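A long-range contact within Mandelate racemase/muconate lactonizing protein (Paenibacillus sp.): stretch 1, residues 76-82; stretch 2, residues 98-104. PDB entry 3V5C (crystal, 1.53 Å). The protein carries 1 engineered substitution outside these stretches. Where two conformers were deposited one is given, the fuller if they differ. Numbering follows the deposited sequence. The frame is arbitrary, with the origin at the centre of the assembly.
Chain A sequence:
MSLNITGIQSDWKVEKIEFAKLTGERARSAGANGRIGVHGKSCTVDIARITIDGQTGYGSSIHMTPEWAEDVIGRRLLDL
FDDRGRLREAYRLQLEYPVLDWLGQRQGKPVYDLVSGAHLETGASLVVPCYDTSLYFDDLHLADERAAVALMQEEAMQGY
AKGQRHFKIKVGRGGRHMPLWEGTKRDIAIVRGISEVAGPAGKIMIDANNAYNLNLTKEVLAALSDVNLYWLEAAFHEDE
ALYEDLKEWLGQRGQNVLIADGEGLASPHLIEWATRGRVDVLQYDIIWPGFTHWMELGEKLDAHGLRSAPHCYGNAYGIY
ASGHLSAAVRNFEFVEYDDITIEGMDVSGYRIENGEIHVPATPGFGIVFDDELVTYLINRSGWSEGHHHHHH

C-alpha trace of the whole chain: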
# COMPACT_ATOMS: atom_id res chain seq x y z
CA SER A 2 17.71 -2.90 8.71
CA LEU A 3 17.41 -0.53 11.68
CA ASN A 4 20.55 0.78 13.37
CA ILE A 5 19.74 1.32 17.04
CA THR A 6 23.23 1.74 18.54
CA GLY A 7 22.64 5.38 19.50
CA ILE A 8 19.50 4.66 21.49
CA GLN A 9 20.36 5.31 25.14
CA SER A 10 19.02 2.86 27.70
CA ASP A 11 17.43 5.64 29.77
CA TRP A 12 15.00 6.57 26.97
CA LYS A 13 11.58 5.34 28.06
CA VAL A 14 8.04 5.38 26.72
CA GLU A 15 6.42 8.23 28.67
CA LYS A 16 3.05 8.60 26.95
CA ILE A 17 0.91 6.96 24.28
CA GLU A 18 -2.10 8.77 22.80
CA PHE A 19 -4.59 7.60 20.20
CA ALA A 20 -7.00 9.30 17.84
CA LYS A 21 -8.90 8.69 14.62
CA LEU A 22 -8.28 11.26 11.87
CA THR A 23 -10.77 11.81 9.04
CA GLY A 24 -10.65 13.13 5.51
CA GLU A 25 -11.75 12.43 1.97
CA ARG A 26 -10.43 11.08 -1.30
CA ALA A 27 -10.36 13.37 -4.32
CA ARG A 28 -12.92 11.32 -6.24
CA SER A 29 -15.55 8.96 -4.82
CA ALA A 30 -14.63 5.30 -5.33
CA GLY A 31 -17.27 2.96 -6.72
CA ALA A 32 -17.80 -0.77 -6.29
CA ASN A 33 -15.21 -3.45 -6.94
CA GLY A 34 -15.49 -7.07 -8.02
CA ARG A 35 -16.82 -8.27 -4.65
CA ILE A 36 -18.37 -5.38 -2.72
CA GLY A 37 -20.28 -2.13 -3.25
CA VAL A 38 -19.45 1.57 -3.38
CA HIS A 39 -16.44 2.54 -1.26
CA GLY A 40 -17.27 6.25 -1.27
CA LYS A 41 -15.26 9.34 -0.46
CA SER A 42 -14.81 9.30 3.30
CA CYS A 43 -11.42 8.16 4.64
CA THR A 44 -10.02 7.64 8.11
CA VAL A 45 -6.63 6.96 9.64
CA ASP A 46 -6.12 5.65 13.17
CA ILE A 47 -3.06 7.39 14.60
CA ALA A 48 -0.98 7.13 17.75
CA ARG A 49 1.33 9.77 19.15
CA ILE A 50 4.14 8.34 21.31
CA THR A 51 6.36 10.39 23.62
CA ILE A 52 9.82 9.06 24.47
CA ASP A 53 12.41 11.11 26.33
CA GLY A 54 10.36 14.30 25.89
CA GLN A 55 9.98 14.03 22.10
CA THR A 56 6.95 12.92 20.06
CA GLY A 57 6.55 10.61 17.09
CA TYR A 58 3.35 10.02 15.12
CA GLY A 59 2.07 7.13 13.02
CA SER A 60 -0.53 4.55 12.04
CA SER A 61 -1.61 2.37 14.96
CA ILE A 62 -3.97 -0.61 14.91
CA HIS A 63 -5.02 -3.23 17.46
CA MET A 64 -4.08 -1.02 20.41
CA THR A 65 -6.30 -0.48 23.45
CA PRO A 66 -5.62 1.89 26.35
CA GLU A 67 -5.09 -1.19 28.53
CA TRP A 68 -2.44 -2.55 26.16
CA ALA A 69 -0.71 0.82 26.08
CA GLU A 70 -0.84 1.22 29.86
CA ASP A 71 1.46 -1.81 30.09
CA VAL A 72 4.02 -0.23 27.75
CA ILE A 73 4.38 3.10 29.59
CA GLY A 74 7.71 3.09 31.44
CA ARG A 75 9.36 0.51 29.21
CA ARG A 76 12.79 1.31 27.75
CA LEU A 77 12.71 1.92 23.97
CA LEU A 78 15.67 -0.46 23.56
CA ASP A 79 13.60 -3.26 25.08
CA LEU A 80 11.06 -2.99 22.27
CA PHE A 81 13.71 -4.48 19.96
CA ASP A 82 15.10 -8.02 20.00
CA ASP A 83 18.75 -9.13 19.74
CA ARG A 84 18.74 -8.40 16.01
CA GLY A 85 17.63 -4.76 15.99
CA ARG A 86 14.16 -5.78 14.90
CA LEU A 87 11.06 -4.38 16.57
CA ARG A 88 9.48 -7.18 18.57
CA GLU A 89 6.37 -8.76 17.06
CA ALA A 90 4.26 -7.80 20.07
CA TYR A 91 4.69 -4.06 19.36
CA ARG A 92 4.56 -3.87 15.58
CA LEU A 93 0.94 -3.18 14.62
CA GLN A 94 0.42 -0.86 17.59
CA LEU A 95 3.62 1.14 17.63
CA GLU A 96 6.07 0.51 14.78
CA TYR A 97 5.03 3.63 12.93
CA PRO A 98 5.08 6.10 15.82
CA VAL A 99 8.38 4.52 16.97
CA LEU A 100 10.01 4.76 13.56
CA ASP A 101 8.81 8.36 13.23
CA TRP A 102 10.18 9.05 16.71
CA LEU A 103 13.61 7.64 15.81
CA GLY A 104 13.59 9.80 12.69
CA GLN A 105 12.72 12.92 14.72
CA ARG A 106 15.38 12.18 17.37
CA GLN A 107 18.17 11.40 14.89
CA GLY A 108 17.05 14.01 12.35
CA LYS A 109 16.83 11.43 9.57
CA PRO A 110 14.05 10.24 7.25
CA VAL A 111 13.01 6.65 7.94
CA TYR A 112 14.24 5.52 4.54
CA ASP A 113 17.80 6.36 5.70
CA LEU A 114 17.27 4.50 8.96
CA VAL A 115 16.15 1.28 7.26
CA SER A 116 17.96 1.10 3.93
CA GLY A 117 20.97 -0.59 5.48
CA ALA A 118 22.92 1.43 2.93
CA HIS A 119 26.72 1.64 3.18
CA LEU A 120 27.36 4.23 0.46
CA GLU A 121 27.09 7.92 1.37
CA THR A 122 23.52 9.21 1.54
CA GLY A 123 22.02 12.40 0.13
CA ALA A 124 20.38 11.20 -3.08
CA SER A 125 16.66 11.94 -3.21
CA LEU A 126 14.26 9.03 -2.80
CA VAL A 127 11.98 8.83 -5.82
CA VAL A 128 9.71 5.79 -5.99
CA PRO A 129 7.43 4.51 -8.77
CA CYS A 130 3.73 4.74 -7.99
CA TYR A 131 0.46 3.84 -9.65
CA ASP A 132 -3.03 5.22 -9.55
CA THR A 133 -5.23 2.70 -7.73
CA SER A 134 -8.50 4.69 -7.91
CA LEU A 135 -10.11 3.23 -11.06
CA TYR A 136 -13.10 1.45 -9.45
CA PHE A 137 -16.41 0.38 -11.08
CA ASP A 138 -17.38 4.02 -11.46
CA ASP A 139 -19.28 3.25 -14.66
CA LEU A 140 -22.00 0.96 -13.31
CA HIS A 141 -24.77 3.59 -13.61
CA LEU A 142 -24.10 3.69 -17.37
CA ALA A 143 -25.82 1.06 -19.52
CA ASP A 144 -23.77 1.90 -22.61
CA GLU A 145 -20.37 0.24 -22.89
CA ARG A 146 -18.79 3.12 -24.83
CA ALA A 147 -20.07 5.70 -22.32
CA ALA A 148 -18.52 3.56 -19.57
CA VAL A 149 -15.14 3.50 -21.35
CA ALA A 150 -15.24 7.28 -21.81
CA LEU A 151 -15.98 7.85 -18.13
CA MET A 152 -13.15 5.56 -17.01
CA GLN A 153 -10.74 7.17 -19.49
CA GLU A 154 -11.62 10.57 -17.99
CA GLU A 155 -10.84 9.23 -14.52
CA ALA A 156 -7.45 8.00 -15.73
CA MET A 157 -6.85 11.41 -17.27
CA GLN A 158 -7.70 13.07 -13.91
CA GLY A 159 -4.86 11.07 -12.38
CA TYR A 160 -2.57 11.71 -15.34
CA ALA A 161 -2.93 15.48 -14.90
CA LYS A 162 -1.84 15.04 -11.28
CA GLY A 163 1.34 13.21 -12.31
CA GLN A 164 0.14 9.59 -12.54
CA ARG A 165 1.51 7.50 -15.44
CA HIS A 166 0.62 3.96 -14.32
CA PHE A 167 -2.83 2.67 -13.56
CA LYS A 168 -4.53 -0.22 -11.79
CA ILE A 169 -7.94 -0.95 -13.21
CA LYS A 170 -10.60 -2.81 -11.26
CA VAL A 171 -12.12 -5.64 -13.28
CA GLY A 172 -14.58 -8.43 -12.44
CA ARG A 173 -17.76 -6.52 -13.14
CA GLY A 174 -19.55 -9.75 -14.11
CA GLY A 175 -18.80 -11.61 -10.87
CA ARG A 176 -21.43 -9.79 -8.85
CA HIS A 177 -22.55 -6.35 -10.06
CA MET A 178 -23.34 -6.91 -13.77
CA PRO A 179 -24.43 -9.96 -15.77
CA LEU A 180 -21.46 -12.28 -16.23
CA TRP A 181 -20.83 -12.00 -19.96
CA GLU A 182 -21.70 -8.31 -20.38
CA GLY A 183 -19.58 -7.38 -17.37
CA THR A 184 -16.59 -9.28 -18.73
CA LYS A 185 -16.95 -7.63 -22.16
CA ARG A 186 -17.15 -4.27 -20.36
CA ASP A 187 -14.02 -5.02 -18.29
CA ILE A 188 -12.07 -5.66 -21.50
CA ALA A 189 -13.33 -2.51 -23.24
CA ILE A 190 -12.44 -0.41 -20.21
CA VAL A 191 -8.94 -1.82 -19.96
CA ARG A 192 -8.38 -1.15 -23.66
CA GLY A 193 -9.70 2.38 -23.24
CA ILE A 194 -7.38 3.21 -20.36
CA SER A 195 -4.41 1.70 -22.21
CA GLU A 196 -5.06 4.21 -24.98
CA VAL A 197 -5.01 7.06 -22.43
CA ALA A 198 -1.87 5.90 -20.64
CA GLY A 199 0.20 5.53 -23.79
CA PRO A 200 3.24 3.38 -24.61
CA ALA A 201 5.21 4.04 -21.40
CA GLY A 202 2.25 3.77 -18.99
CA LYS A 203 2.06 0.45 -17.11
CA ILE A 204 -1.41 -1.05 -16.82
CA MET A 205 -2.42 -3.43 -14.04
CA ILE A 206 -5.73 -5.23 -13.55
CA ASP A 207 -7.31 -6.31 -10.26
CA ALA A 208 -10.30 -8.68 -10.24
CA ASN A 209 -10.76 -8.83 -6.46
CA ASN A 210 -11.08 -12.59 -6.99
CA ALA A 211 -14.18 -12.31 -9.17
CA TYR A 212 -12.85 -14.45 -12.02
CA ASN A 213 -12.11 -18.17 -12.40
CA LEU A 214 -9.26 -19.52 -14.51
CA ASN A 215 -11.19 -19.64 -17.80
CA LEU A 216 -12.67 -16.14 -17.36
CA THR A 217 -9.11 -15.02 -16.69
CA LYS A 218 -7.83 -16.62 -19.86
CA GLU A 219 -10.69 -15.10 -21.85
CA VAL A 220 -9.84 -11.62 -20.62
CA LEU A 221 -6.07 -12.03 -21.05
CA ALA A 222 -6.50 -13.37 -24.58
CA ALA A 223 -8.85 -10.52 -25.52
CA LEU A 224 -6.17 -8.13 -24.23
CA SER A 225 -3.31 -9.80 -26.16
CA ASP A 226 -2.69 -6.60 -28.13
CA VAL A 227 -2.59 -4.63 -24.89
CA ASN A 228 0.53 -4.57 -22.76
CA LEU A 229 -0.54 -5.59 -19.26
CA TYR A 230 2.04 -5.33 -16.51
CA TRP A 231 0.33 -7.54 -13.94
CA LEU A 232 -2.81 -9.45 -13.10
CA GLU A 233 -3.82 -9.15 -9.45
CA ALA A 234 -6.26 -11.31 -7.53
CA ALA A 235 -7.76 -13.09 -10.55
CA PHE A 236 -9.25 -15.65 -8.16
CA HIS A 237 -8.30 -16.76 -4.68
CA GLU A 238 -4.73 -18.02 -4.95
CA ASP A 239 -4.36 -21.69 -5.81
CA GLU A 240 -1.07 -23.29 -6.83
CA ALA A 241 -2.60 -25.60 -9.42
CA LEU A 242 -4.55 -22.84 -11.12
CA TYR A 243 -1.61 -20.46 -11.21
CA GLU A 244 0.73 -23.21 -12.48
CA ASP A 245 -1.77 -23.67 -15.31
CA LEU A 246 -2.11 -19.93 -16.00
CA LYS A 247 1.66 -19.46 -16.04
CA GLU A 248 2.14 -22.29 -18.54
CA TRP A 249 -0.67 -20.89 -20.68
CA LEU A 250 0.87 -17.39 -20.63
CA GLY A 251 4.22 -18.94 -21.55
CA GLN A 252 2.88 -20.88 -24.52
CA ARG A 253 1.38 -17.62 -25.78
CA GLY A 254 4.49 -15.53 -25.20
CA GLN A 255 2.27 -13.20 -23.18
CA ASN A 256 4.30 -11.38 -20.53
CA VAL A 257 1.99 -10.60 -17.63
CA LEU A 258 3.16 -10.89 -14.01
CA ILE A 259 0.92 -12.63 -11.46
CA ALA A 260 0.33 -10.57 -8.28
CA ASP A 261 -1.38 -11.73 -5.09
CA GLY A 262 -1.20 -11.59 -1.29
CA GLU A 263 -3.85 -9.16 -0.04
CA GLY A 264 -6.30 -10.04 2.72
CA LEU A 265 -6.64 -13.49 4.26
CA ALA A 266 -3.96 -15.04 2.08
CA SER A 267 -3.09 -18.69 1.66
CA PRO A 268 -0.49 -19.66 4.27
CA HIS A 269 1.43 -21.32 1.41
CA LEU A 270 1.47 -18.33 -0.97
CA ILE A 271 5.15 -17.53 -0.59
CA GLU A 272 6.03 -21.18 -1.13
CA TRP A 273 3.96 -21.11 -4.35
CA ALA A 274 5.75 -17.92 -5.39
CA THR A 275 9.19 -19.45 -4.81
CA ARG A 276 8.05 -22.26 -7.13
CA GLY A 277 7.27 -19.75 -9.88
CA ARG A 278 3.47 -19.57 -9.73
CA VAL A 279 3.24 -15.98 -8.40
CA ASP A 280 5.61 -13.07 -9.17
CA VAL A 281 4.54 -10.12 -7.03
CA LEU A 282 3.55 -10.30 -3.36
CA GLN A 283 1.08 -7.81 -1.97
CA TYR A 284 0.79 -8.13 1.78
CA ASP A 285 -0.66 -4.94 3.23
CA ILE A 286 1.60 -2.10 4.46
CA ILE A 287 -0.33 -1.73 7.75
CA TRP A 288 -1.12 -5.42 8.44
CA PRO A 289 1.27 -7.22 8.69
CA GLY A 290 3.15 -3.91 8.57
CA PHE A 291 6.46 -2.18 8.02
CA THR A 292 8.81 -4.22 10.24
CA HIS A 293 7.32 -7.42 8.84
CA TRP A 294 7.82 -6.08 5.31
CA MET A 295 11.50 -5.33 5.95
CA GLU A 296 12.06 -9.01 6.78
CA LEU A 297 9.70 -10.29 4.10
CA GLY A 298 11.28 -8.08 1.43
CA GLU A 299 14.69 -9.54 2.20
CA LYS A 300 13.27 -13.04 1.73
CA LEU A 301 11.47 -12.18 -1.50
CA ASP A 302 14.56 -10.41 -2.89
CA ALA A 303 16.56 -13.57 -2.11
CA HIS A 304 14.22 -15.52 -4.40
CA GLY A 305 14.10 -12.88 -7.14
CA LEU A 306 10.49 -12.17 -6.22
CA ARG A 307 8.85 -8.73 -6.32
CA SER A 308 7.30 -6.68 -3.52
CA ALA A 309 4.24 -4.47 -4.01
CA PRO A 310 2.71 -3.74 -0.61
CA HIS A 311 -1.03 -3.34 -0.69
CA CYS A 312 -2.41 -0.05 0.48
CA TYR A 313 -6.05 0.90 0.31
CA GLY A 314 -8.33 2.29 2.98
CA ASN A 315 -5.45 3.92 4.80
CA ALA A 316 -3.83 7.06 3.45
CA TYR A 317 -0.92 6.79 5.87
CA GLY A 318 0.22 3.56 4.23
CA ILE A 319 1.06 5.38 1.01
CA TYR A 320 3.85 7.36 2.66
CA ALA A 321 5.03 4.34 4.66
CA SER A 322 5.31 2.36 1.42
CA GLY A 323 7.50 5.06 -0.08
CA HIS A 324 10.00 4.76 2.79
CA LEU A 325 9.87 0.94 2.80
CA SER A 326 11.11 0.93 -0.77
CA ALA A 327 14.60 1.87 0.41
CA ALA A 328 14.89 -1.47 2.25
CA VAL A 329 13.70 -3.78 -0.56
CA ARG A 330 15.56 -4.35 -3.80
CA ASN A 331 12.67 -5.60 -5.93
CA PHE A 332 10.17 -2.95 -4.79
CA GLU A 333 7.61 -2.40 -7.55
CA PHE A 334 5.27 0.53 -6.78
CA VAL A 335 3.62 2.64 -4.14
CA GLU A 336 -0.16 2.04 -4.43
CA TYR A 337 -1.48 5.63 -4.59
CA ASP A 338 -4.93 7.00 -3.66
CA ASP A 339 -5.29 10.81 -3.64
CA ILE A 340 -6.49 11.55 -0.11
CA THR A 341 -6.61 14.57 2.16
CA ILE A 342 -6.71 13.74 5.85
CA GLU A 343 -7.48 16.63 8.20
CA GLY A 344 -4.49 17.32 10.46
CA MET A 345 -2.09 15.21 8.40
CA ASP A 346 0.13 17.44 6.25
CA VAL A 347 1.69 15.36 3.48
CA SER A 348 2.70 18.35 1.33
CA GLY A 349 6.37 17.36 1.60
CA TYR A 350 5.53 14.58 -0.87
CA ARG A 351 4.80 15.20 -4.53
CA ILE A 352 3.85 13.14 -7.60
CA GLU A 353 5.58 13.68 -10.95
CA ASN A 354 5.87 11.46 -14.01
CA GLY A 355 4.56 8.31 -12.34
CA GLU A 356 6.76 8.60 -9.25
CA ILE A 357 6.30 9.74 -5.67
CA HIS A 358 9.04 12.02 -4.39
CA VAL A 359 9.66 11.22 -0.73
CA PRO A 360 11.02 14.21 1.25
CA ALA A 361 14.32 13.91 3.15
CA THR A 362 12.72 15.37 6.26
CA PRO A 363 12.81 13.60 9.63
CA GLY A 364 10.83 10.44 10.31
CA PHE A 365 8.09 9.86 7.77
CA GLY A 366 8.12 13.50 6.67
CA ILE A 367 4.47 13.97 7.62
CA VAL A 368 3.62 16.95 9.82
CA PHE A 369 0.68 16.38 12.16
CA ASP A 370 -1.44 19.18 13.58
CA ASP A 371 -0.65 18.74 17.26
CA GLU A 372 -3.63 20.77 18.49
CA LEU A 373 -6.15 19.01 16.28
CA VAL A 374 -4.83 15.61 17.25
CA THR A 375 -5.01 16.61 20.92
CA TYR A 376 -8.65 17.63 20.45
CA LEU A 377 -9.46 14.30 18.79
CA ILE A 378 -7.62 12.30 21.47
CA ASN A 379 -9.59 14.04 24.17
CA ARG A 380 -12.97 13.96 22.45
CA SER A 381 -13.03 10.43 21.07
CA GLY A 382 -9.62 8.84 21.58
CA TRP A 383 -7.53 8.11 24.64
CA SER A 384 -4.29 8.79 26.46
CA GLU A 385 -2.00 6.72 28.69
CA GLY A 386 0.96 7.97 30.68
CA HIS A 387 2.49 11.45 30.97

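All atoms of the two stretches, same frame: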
# COMPACT_ATOMS: atom_id res chain seq x y z
N ARG A 76 11.67 0.73 28.49
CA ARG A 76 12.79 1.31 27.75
C ARG A 76 12.62 1.03 26.25
O ARG A 76 12.31 -0.09 25.85
CB ARG A 76 14.11 0.73 28.26
CG ARG A 76 14.27 0.86 29.77
CD ARG A 76 15.60 0.31 30.26
NE ARG A 76 15.68 0.37 31.73
CZ ARG A 76 16.24 1.35 32.42
NH1 ARG A 76 16.80 2.39 31.81
NH2 ARG A 76 16.24 1.31 33.75
N LEU A 77 12.80 2.06 25.43
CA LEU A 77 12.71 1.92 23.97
C LEU A 77 13.58 0.77 23.47
O LEU A 77 13.16 0.00 22.60
CB LEU A 77 13.07 3.22 23.25
CG LEU A 77 13.18 3.15 21.72
CD1 LEU A 77 11.86 2.70 21.09
CD2 LEU A 77 13.59 4.50 21.18
N LEU A 78 14.80 0.64 23.99
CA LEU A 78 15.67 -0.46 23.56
C LEU A 78 15.02 -1.83 23.74
O LEU A 78 15.27 -2.75 22.96
CB LEU A 78 16.99 -0.45 24.34
CG LEU A 78 18.04 0.57 23.92
CD1 LEU A 78 19.21 0.51 24.88
CD2 LEU A 78 18.50 0.33 22.48
N ASP A 79 14.19 -1.96 24.77
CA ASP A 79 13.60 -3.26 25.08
C ASP A 79 12.48 -3.64 24.11
O ASP A 79 12.02 -4.78 24.11
CB ASP A 79 13.10 -3.30 26.52
CG ASP A 79 14.24 -3.26 27.54
OD1 ASP A 79 15.36 -3.69 27.20
OD2 ASP A 79 13.99 -2.79 28.67
N LEU A 80 12.05 -2.69 23.29
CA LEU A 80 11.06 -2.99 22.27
C LEU A 80 11.68 -3.73 21.09
O LEU A 80 10.97 -4.19 20.20
CB LEU A 80 10.39 -1.71 21.75
CG LEU A 80 9.78 -0.73 22.74
CD1 LEU A 80 8.88 0.23 21.97
CD2 LEU A 80 9.02 -1.42 23.84
N PHE A 81 13.01 -3.82 21.06
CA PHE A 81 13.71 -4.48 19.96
C PHE A 81 14.33 -5.79 20.46
O PHE A 81 14.69 -5.90 21.63
CB PHE A 81 14.81 -3.57 19.40
CG PHE A 81 14.28 -2.32 18.75
CD1 PHE A 81 13.96 -2.32 17.40
CD2 PHE A 81 14.09 -1.16 19.48
CE1 PHE A 81 13.47 -1.17 16.79
CE2 PHE A 81 13.60 -0.01 18.89
CZ PHE A 81 13.28 -0.02 17.53
N ASP A 82 14.43 -6.79 19.59
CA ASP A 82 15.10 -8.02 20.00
C ASP A 82 16.61 -7.94 19.70
O ASP A 82 17.13 -6.88 19.33
CB ASP A 82 14.46 -9.26 19.37
CG ASP A 82 14.53 -9.26 17.86
OD1 ASP A 82 15.32 -8.48 17.29
OD2 ASP A 82 13.79 -10.05 17.24
N PRO A 98 4.62 5.03 14.92
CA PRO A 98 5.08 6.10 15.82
C PRO A 98 6.54 5.93 16.29
O PRO A 98 7.23 6.94 16.46
CB PRO A 98 4.12 5.99 17.02
CG PRO A 98 2.92 5.21 16.51
CD PRO A 98 3.42 4.32 15.40
N VAL A 99 7.00 4.70 16.52
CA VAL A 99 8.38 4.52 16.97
C VAL A 99 9.39 4.85 15.87
O VAL A 99 10.40 5.54 16.11
CB VAL A 99 8.61 3.09 17.52
CG1 VAL A 99 10.09 2.76 17.59
CG2 VAL A 99 7.98 2.99 18.90
N LEU A 100 9.11 4.42 14.65
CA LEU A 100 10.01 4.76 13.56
C LEU A 100 10.02 6.27 13.32
O LEU A 100 11.07 6.85 13.03
CB LEU A 100 9.63 3.98 12.29
CG LEU A 100 10.00 2.50 12.32
CD1 LEU A 100 9.30 1.77 11.19
CD2 LEU A 100 11.50 2.33 12.20
N ASP A 101 8.86 6.91 13.40
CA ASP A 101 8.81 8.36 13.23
C ASP A 101 9.62 9.02 14.33
O ASP A 101 10.37 9.96 14.08
CB ASP A 101 7.37 8.86 13.30
CG ASP A 101 7.25 10.33 12.92
OD1 ASP A 101 7.82 10.72 11.90
OD2 ASP A 101 6.60 11.09 13.66
N TRP A 102 9.48 8.50 15.55
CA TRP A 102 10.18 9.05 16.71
C TRP A 102 11.68 8.99 16.47
O TRP A 102 12.38 9.99 16.67
CB TRP A 102 9.80 8.32 18.00
CG TRP A 102 10.43 8.98 19.21
CD1 TRP A 102 9.86 9.91 20.01
CD2 TRP A 102 11.75 8.76 19.71
NE1 TRP A 102 10.75 10.30 21.00
CE2 TRP A 102 11.91 9.60 20.83
CE3 TRP A 102 12.81 7.92 19.34
CZ2 TRP A 102 13.10 9.62 21.59
CZ3 TRP A 102 13.99 7.95 20.08
CH2 TRP A 102 14.12 8.80 21.19
N LEU A 103 12.17 7.82 16.06
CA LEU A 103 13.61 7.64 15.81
C LEU A 103 14.09 8.62 14.75
O LEU A 103 15.16 9.21 14.88
CB LEU A 103 13.94 6.18 15.41
CG LEU A 103 13.89 5.10 16.50
CD1 LEU A 103 13.95 3.71 15.87
CD2 LEU A 103 15.02 5.29 17.50
N GLY A 104 13.28 8.81 13.71
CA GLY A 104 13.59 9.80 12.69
C GLY A 104 13.66 11.21 13.25
O GLY A 104 14.59 11.96 12.94

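A short 3-10 segment, Leu77 to Leu80, packs against a helical stretch running from Pro98 to Gly104, and the contact is wholly apolar. No hydrogen bond crosses between the stretches. Within each, local backbone bonds hold the turns: Leu80 N donates to Leu77 O (3.0 Å) in the 3-10 segment, and Leu103 N to Val99 O (2.9 Å) in the helix. The two backbones stay well apart, with Leu77 CA 8.6 Å from Val99 CA, their nearest CA pair, and side chains fill the gap.

Leu77 covers the most surface. Its CA-to-CB bond points toward the helix, and its two methyls reach different neighbours: Leu77 CD1 lies 3.9 Å from Val99 CG1, whereas Leu77 CD2 sits 3.6 Å from Trp102 CZ3 and 4.0 Å from Leu103 CD2. Trp102 and Leu103 follow Val99 by three and four residues, about one helical turn, so a single leucine can touch all three.

Val99 is the counterpart on the helix. Val99 CG1 also meets Phe81 CZ at 4.2 Å, and Val99 CG2 approaches Leu80 CD1 at the same distance, 4.2 Å. Phe81, just past the 3-10 segment, approaches obliquely, Phe81 CZ also lying 4.1 Å from Leu103 CD1. All six residues are buried, so the pairing rests on van der Waals contact and the exclusion of water.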